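Local coordinates for protein ATP grasp ligase (PDB 5IG9) that probably uses ATP to form side-chain ester (lactone) crosslinks in a microviridin precursor peptide, at residues D44-S47 and G48-G52; R102-I105 and A106-G110; Q156-A160 and T161-T165. All coordinates share one frame; numbering follows the deposited sequence.

Contact 1: D44-S47 and G48-G52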
ATOM      1  N   ASP A  44       8.970  17.187 -11.775  1.00 47.38           N
ATOM      2  CA  ASP A  44       7.844  17.968 -12.273  1.00 47.07           C
ATOM      3  C   ASP A  44       6.881  17.025 -12.978  1.00 44.45           C
ATOM      4  O   ASP A  44       7.262  16.356 -13.944  1.00 40.70           O
ATOM      5  CB  ASP A  44       8.312  19.074 -13.218  1.00 50.42           C
ATOM      6  CG  ASP A  44       9.208  20.077 -12.533  1.00 54.97           C
ATOM      7  OD1 ASP A  44       8.992  20.339 -11.331  1.00 55.49           O
ATOM      8  OD2 ASP A  44      10.132  20.599 -13.192  1.00 54.42           O
ATOM      9  N   LEU A  45       5.640  16.977 -12.493  1.00 42.64           N
ATOM     10  CA  LEU A  45       4.626  16.046 -12.977  1.00 42.63           C
ATOM     11  C   LEU A  45       3.439  16.841 -13.500  1.00 41.47           C
ATOM     12  O   LEU A  45       2.693  17.437 -12.718  1.00 40.49           O
ATOM     13  CB  LEU A  45       4.199  15.088 -11.868  1.00 42.85           C
ATOM     14  CG  LEU A  45       5.357  14.342 -11.215  1.00 43.55           C
ATOM     15  CD1 LEU A  45       4.856  13.477 -10.073  1.00 43.75           C
ATOM     16  CD2 LEU A  45       6.088  13.515 -12.251  1.00 43.13           C
ATOM     17  N   TYR A  46       3.263  16.840 -14.816  1.00 44.74           N
ATOM     18  CA  TYR A  46       2.210  17.599 -15.472  1.00 45.88           C
ATOM     19  C   TYR A  46       1.067  16.674 -15.872  1.00 47.87           C
ATOM     20  O   TYR A  46       1.292  15.579 -16.388  1.00 53.99           O
ATOM     21  CB  TYR A  46       2.753  18.321 -16.708  1.00 46.48           C
ATOM     22  CG  TYR A  46       3.747  19.416 -16.396  1.00 48.26           C
ATOM     23  CD1 TYR A  46       5.100  19.138 -16.251  1.00 48.24           C
ATOM     24  CD2 TYR A  46       3.328  20.730 -16.253  1.00 49.43           C
ATOM     25  CE1 TYR A  46       6.009  20.144 -15.969  1.00 48.84           C
ATOM     26  CE2 TYR A  46       4.225  21.740 -15.973  1.00 49.19           C
ATOM     27  CZ  TYR A  46       5.563  21.445 -15.831  1.00 50.56           C
ATOM     28  OH  TYR A  46       6.450  22.458 -15.550  1.00 51.69           O
ATOM     29  N   SER A  47      -0.158  17.123 -15.634  1.00 42.25           N
ATOM     30  CA  SER A  47      -1.362  16.377 -15.969  1.00 49.19           C
ATOM     31  C   SER A  47      -2.215  17.211 -16.910  1.00 57.52           C
ATOM     32  O   SER A  47      -2.571  18.348 -16.588  1.00 56.58           O
ATOM     33  CB  SER A  47      -2.145  15.999 -14.708  1.00 57.00           C
ATOM     34  OG  SER A  47      -1.614  14.834 -14.102  1.00 58.15           O
ATOM     35  N   GLY A  48      -2.540  16.639 -18.071  1.00 65.71           N
ATOM     36  CA  GLY A  48      -3.288  17.335 -19.103  1.00 59.58           C
ATOM     37  C   GLY A  48      -2.485  17.453 -20.388  1.00 65.15           C
ATOM     38  O   GLY A  48      -1.697  16.561 -20.719  1.00 59.50           O
ATOM     39  N   GLY A  49      -2.693  18.562 -21.095  1.00 64.35           N
ATOM     40  CA  GLY A  49      -1.907  18.869 -22.269  1.00 59.22           C
ATOM     41  C   GLY A  49      -0.831  19.892 -21.969  1.00 57.56           C
ATOM     42  O   GLY A  49      -0.644  20.861 -22.712  1.00 56.83           O
ATOM     43  N   GLN A  50      -0.117  19.677 -20.873  1.00 61.68           N
ATOM     44  CA  GLN A  50       0.879  20.614 -20.387  1.00 62.14           C
ATOM     45  C   GLN A  50       2.249  20.231 -20.948  1.00 61.92           C
ATOM     46  O   GLN A  50       2.349  19.507 -21.945  1.00 72.25           O
ATOM     47  CB  GLN A  50       0.849  20.619 -18.856  1.00 64.21           C
ATOM     48  CG  GLN A  50      -0.538  20.796 -18.253  1.00 58.88           C
ATOM     49  CD  GLN A  50      -1.125  22.168 -18.529  1.00 57.36           C
ATOM     50  OE1 GLN A  50      -0.405  23.164 -18.596  1.00 53.89           O
ATOM     51  NE2 GLN A  50      -2.443  22.223 -18.697  1.00 46.74           N
ATOM     52  N   LYS A  51       3.312  20.719 -20.316  1.00 59.73           N
ATOM     53  CA  LYS A  51       4.653  20.296 -20.679  1.00 55.97           C
ATOM     54  C   LYS A  51       4.885  18.848 -20.249  1.00 54.94           C
ATOM     55  O   LYS A  51       4.065  18.232 -19.560  1.00 56.49           O
ATOM     56  CB  LYS A  51       5.697  21.223 -20.051  1.00 56.53           C
ATOM     57  CG  LYS A  51       5.754  22.607 -20.682  1.00 66.26           C
ATOM     58  CD  LYS A  51       6.919  23.434 -20.152  1.00 66.19           C
ATOM     59  CE  LYS A  51       6.642  23.966 -18.754  1.00 68.18           C
ATOM     60  NZ  LYS A  51       7.734  24.857 -18.267  1.00 71.55           N
ATOM     61  N   GLY A  52       6.020  18.303 -20.678  1.00 56.36           N
ATOM     62  CA  GLY A  52       6.353  16.928 -20.348  1.00 57.31           C
ATOM     63  C   GLY A  52       6.902  16.815 -18.931  1.00 61.37           C
ATOM     64  O   GLY A  52       7.695  17.633 -18.481  1.00 55.10           O
TER
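Tyr-46 and Lys-51 make a local aliphatic-on-aromatic contact where strand 42-47 ends and the loop of a beta hairpin turns back toward strand 54-57. The hairpin is held behind the turn by backbone bonding between Asp-44 and Ile-54. Gly-48 opens the turn at a positive phi of 119°, where a side chain would be jammed against the preceding carbonyl oxygen. The tyrosine ring, carried beside its own backbone N (chi1 -67°), lies alongside the lysine chain with both pointing the same way. Lys-51 CB stands over the ring face, 4.2 Å from the centroid and 7° off the normal, a CH-pi contact. Gln-50 adds its CB obliquely, 3.6 Å from Tyr-46 CD2. Replacing Tyr-46 by a serine would probably leave the Lys-51 chain without its flat support, free to turn. The strand also meets the second subunit, pairing antiparallel with a strand there; Tyr-46 packs on Leu-143 of that subunit, and Asp-44 bonds to its Ser-145 and Asn-147. At the outer end of the ring, the lysine chain bends at chi3 and brings its CE to 3.5 Å from Tyr-46 OH.

Contact 2: R102-I105 and A106-G110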
ATOM      1  N   ARG A 102       4.588   7.748  -6.131  1.00 37.72           N
ATOM      2  CA  ARG A 102       3.756   6.600  -6.479  1.00 36.92           C
ATOM      3  C   ARG A 102       2.820   6.928  -7.630  1.00 36.39           C
ATOM      4  O   ARG A 102       2.606   6.098  -8.521  1.00 36.54           O
ATOM      5  CB  ARG A 102       2.954   6.138  -5.263  1.00 37.25           C
ATOM      6  CG  ARG A 102       3.751   5.332  -4.262  1.00 38.05           C
ATOM      7  CD  ARG A 102       2.915   5.005  -3.041  1.00 38.97           C
ATOM      8  NE  ARG A 102       1.744   4.191  -3.362  1.00 40.55           N
ATOM      9  CZ  ARG A 102       1.720   2.863  -3.311  1.00 43.11           C
ATOM     10  NH1 ARG A 102       2.807   2.193  -2.955  1.00 43.98           N
ATOM     11  NH2 ARG A 102       0.611   2.205  -3.617  1.00 42.87           N
ATOM     12  N   GLY A 103       2.243   8.130  -7.625  1.00 37.52           N
ATOM     13  CA  GLY A 103       1.368   8.524  -8.717  1.00 38.04           C
ATOM     14  C   GLY A 103       2.115   8.674 -10.026  1.00 40.84           C
ATOM     15  O   GLY A 103       1.590   8.345 -11.095  1.00 45.45           O
ATOM     16  N   MET A 104       3.349   9.181  -9.964  1.00 42.01           N
ATOM     17  CA  MET A 104       4.182   9.259 -11.158  1.00 39.98           C
ATOM     18  C   MET A 104       4.421   7.876 -11.746  1.00 38.79           C
ATOM     19  O   MET A 104       4.234   7.658 -12.947  1.00 38.38           O
ATOM     20  CB  MET A 104       5.511   9.932 -10.826  1.00 39.65           C
ATOM     21  CG  MET A 104       6.487   9.925 -11.986  1.00 41.56           C
ATOM     22  SD  MET A 104       8.128  10.517 -11.542  1.00 43.61           S
ATOM     23  CE  MET A 104       8.863   9.020 -10.892  1.00 45.15           C
ATOM     24  N   ILE A 105       4.841   6.927 -10.907  1.00 39.48           N
ATOM     25  CA  ILE A 105       5.151   5.584 -11.393  1.00 43.50           C
ATOM     26  C   ILE A 105       3.901   4.910 -11.941  1.00 43.71           C
ATOM     27  O   ILE A 105       3.934   4.272 -13.001  1.00 41.23           O
ATOM     28  CB  ILE A 105       5.795   4.747 -10.273  1.00 44.45           C
ATOM     29  CG1 ILE A 105       7.091   5.406  -9.811  1.00 47.00           C
ATOM     30  CG2 ILE A 105       6.043   3.320 -10.743  1.00 46.53           C
ATOM     31  CD1 ILE A 105       7.655   4.808  -8.551  1.00 46.18           C
ATOM     32  N   ALA A 106       2.777   5.050 -11.237  1.00 42.04           N
ATOM     33  CA  ALA A 106       1.545   4.392 -11.655  1.00 40.77           C
ATOM     34  C   ALA A 106       0.972   4.976 -12.937  1.00 42.91           C
ATOM     35  O   ALA A 106       0.176   4.308 -13.605  1.00 41.89           O
ATOM     36  CB  ALA A 106       0.507   4.473 -10.538  1.00 40.70           C
ATOM     37  N   SER A 107       1.348   6.204 -13.296  1.00 43.74           N
ATOM     38  CA  SER A 107       0.858   6.823 -14.520  1.00 44.53           C
ATOM     39  C   SER A 107       1.742   6.537 -15.724  1.00 42.68           C
ATOM     40  O   SER A 107       1.275   6.664 -16.861  1.00 43.73           O
ATOM     41  CB  SER A 107       0.733   8.337 -14.333  1.00 47.32           C
ATOM     42  OG  SER A 107      -0.132   8.641 -13.253  1.00 50.47           O
ATOM     43  N   LEU A 108       2.995   6.153 -15.503  1.00 42.87           N
ATOM     44  CA  LEU A 108       3.902   5.871 -16.606  1.00 43.62           C
ATOM     45  C   LEU A 108       3.471   4.619 -17.355  1.00 41.92           C
ATOM     46  O   LEU A 108       3.095   3.610 -16.751  1.00 43.32           O
ATOM     47  CB  LEU A 108       5.327   5.697 -16.089  1.00 42.46           C
ATOM     48  CG  LEU A 108       6.015   6.935 -15.516  1.00 45.26           C
ATOM     49  CD1 LEU A 108       7.266   6.527 -14.761  1.00 45.74           C
ATOM     50  CD2 LEU A 108       6.356   7.916 -16.624  1.00 42.47           C
ATOM     51  N   SER A 109       3.530   4.686 -18.680  1.00 41.76           N
ATOM     52  CA  SER A 109       3.263   3.527 -19.513  1.00 46.31           C
ATOM     53  C   SER A 109       4.566   2.749 -19.705  1.00 47.47           C
ATOM     54  O   SER A 109       5.573   3.007 -19.040  1.00 62.06           O
ATOM     55  CB  SER A 109       2.638   3.956 -20.838  1.00 47.19           C
ATOM     56  OG  SER A 109       3.567   4.656 -21.642  1.00 50.79           O
ATOM     57  N   GLY A 110       4.566   1.788 -20.616  1.00 47.46           N
ATOM     58  CA  GLY A 110       5.723   0.947 -20.797  1.00 45.15           C
ATOM     59  C   GLY A 110       5.693  -0.264 -19.887  1.00 46.18           C
ATOM     60  O   GLY A 110       4.688  -0.594 -19.253  1.00 45.73           O
TER
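Ser-107 reaches back one turn to Gly-103 at the C-terminal end of helix 87-107, and most of this local contact is hydrogen bonding. The last i-to-i-4 backbone bond that is not weak runs from Ala-106 N to Arg-102 O, 2.9 Å long and fairly straight at 159°. Gly-103 O takes two donors: the hydroxyl of Ser-107, whose OG is 2.8 Å away, and more weakly the N of the same residue. With chi1 at -58° the hydroxyl sits beside its own backbone N, so both donors of Ser-107 face the same carbonyl oxygen. The last two amides are each shared between a weak i-4 bond and an i-3 hydrogen bond: Ser-107 N also bonds to Met-104 O at 3.3 Å, and Leu-108 N, weakly bonded to Met-104 O, bonds to Ile-105 O at 3.3 Å. In both i-3 pairs the donor stands well above the carbonyl plane. Leu-108 is the first residue to leave helical angles.

The apolar contact is lighter, Met-104 CG and Leu-108 CD1 being 4.5 Å apart. The apolar side chains of this helix end pack into the domain: Met-104 on Val-43, Ile-105 on Tyr-72 and Val-6, and Leu-108 on Val-70 and Leu-4. The charged member is Arg-102, whose NH2 forms a salt bridge with Asp-120, while Ser-107 O accepts a bond from Gln-130 of the second subunit. Here the helix ends and hands the chain to strand 111-113, within a beta-alpha-beta unit of the Rossmann-like sheet of the pre-ATP-grasp domain.

Contact 3: Q156-A160 and T161-T165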
ATOM      1  N   GLN A 156       0.444 -24.992  21.656  1.00 46.27           N
ATOM      2  CA  GLN A 156       0.312 -26.308  22.272  1.00 46.23           C
ATOM      3  C   GLN A 156       0.225 -27.414  21.227  1.00 45.54           C
ATOM      4  O   GLN A 156       0.834 -28.476  21.392  1.00 44.99           O
ATOM      5  CB  GLN A 156      -0.906 -26.341  23.193  1.00 48.51           C
ATOM      6  CG  GLN A 156      -0.664 -25.767  24.578  1.00 50.42           C
ATOM      7  CD  GLN A 156      -1.933 -25.725  25.413  1.00 54.02           C
ATOM      8  OE1 GLN A 156      -3.039 -25.882  24.891  1.00 58.78           O
ATOM      9  NE2 GLN A 156      -1.779 -25.511  26.713  1.00 56.94           N
ATOM     10  N   GLU A 157      -0.528 -27.195  20.147  1.00 41.45           N
ATOM     11  CA  GLU A 157      -0.679 -28.270  19.171  1.00 43.32           C
ATOM     12  C   GLU A 157       0.603 -28.496  18.376  1.00 41.53           C
ATOM     13  O   GLU A 157       0.800 -29.580  17.820  1.00 40.57           O
ATOM     14  CB  GLU A 157      -1.848 -27.976  18.233  1.00 45.58           C
ATOM     15  CG  GLU A 157      -1.608 -26.819  17.288  1.00 51.75           C
ATOM     16  CD  GLU A 157      -2.801 -26.534  16.390  1.00 54.98           C
ATOM     17  OE1 GLU A 157      -3.951 -26.698  16.852  1.00 51.06           O
ATOM     18  OE2 GLU A 157      -2.587 -26.145  15.219  1.00 52.01           O
ATOM     19  N   PHE A 158       1.483 -27.498  18.316  1.00 42.95           N
ATOM     20  CA  PHE A 158       2.798 -27.619  17.695  1.00 42.00           C
ATOM     21  C   PHE A 158       3.900 -27.628  18.750  1.00 41.81           C
ATOM     22  O   PHE A 158       4.961 -27.029  18.569  1.00 41.11           O
ATOM     23  CB  PHE A 158       3.037 -26.494  16.689  1.00 40.96           C
ATOM     24  CG  PHE A 158       2.105 -26.518  15.508  1.00 41.19           C
ATOM     25  CD1 PHE A 158       2.248 -27.473  14.518  1.00 40.25           C
ATOM     26  CD2 PHE A 158       1.100 -25.571  15.377  1.00 44.16           C
ATOM     27  CE1 PHE A 158       1.404 -27.498  13.432  1.00 38.56           C
ATOM     28  CE2 PHE A 158       0.250 -25.591  14.288  1.00 42.96           C
ATOM     29  CZ  PHE A 158       0.405 -26.557  13.313  1.00 39.50           C
ATOM     30  N   GLU A 159       3.657 -28.308  19.874  1.00 42.35           N
ATOM     31  CA  GLU A 159       4.627 -28.298  20.965  1.00 42.46           C
ATOM     32  C   GLU A 159       5.860 -29.125  20.626  1.00 42.85           C
ATOM     33  O   GLU A 159       6.972 -28.777  21.034  1.00 45.87           O
ATOM     34  CB  GLU A 159       3.980 -28.816  22.250  1.00 42.70           C
ATOM     35  CG  GLU A 159       4.833 -28.644  23.500  1.00 44.21           C
ATOM     36  CD  GLU A 159       4.162 -29.203  24.740  1.00 48.77           C
ATOM     37  OE1 GLU A 159       4.779 -30.044  25.427  1.00 51.80           O
ATOM     38  OE2 GLU A 159       3.011 -28.808  25.023  1.00 53.88           O
ATOM     39  N   ALA A 160       5.684 -30.222  19.883  1.00 40.94           N
ATOM     40  CA  ALA A 160       6.802 -31.120  19.607  1.00 41.55           C
ATOM     41  C   ALA A 160       7.921 -30.400  18.862  1.00 42.90           C
ATOM     42  O   ALA A 160       9.088 -30.458  19.265  1.00 44.37           O
ATOM     43  CB  ALA A 160       6.317 -32.333  18.816  1.00 42.04           C
ATOM     44  N   THR A 161       7.579 -29.705  17.777  1.00 40.95           N
ATOM     45  CA  THR A 161       8.564 -28.972  16.992  1.00 42.76           C
ATOM     46  C   THR A 161       8.683 -27.510  17.398  1.00 41.59           C
ATOM     47  O   THR A 161       9.673 -26.861  17.038  1.00 40.69           O
ATOM     48  CB  THR A 161       8.221 -29.047  15.500  1.00 45.67           C
ATOM     49  OG1 THR A 161       6.983 -28.372  15.261  1.00 47.18           O
ATOM     50  CG2 THR A 161       8.094 -30.490  15.048  1.00 46.66           C
ATOM     51  N   GLY A 162       7.710 -26.978  18.136  1.00 45.63           N
ATOM     52  CA  GLY A 162       7.736 -25.595  18.553  1.00 45.31           C
ATOM     53  C   GLY A 162       7.124 -24.672  17.518  1.00 45.03           C
ATOM     54  O   GLY A 162       6.745 -25.073  16.418  1.00 47.35           O
ATOM     55  N   ILE A 163       7.011 -23.401  17.892  1.00 46.20           N
ATOM     56  CA  ILE A 163       6.571 -22.366  16.970  1.00 47.86           C
ATOM     57  C   ILE A 163       7.521 -21.183  17.072  1.00 47.93           C
ATOM     58  O   ILE A 163       8.239 -21.010  18.060  1.00 50.36           O
ATOM     59  CB  ILE A 163       5.122 -21.904  17.227  1.00 48.11           C
ATOM     60  CG1 ILE A 163       5.032 -21.186  18.570  1.00 48.94           C
ATOM     61  CG2 ILE A 163       4.158 -23.082  17.163  1.00 48.67           C
ATOM     62  CD1 ILE A 163       3.785 -20.365  18.734  1.00 50.09           C
ATOM     63  N   VAL A 164       7.524 -20.367  16.024  1.00 47.44           N
ATOM     64  CA  VAL A 164       8.249 -19.111  16.025  1.00 49.66           C
ATOM     65  C   VAL A 164       7.236 -17.974  15.975  1.00 50.16           C
ATOM     66  O   VAL A 164       6.027 -18.186  15.861  1.00 50.96           O
ATOM     67  CB  VAL A 164       9.254 -19.014  14.860  1.00 50.83           C
ATOM     68  CG1 VAL A 164      10.373 -20.030  15.036  1.00 49.23           C
ATOM     69  CG2 VAL A 164       8.545 -19.213  13.527  1.00 51.33           C
ATOM     70  N   THR A 165       7.743 -16.752  16.076  1.00 53.84           N
ATOM     71  CA  THR A 165       6.937 -15.559  15.881  1.00 55.85           C
ATOM     72  C   THR A 165       7.701 -14.577  15.007  1.00 57.22           C
ATOM     73  O   THR A 165       8.936 -14.589  14.957  1.00 62.41           O
ATOM     74  CB  THR A 165       6.556 -14.890  17.208  1.00 58.28           C
ATOM     75  OG1 THR A 165       5.535 -13.915  16.972  1.00 59.75           O
ATOM     76  CG2 THR A 165       7.759 -14.203  17.832  1.00 57.05           C
TER
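The backbone folds from Phe-158 to Gly-162 into an alpha-turn, closed by a weak hydrogen bond from Gly-162 N to Phe-158 O, 2.8 Å long but bent to 128°. It is the link of a beta-alpha-beta crossover: strand 142-145, helix 148-157 and strand 163-166, with strand 204-208 lying between the two parallel strands. Phe-158 is the first residue off the helix, and Glu-159 N still bonds weakly to Gln-156 O. Gly-162, at a positive phi, has backbone angles at which a side chain would be jammed against the preceding carbonyl oxygen. The sheet is consistent with the smaller ATP-binding subdomain of ATP-grasp enzymes.

Among the side chains, Thr-161 OG1 is hydrogen-bonded to Asn-209 O, while Gly-162 pairs with Asn-209 through the backbone; together they tie the turn to the chain just after strand 204-208. The Phe-158 ring leads away from residues 161-165 and meets Phe-154 with planes about 60° apart. Ile-163 packs on Phe-154 and Ala-155 of helix 148-157. Its CG1 lies between backbone N and carbonyl carbon (chi1 67°), which turns the other branch back toward the turn and puts Ile-163 CG2 3.6 Å from Phe-158 CB.

From the N terminus the three contacts come in series; none nests in or crosses another. Contact 1 closes the loop between strands 42-47 and 54-57, contact 2 ends helix 87-107 ahead of strand 111-113, and contact 3 joins helix 148-157 to strand 163-166. The first two belong to the pre-ATP-grasp domain and touch, Leu-45 CD2 lying 3.6 Å from Met-104 CG, so the hairpin sheet rests on the helix. Contact 3 is on the opposite side of the chain's centre, its nearest atoms about 25 Å from contact 2. Across the dimer, strand 42-47 of contact 1 instead adjoins strand 142-145 of the second subunit, which lies in one sheet with strand 163-166 of that copy.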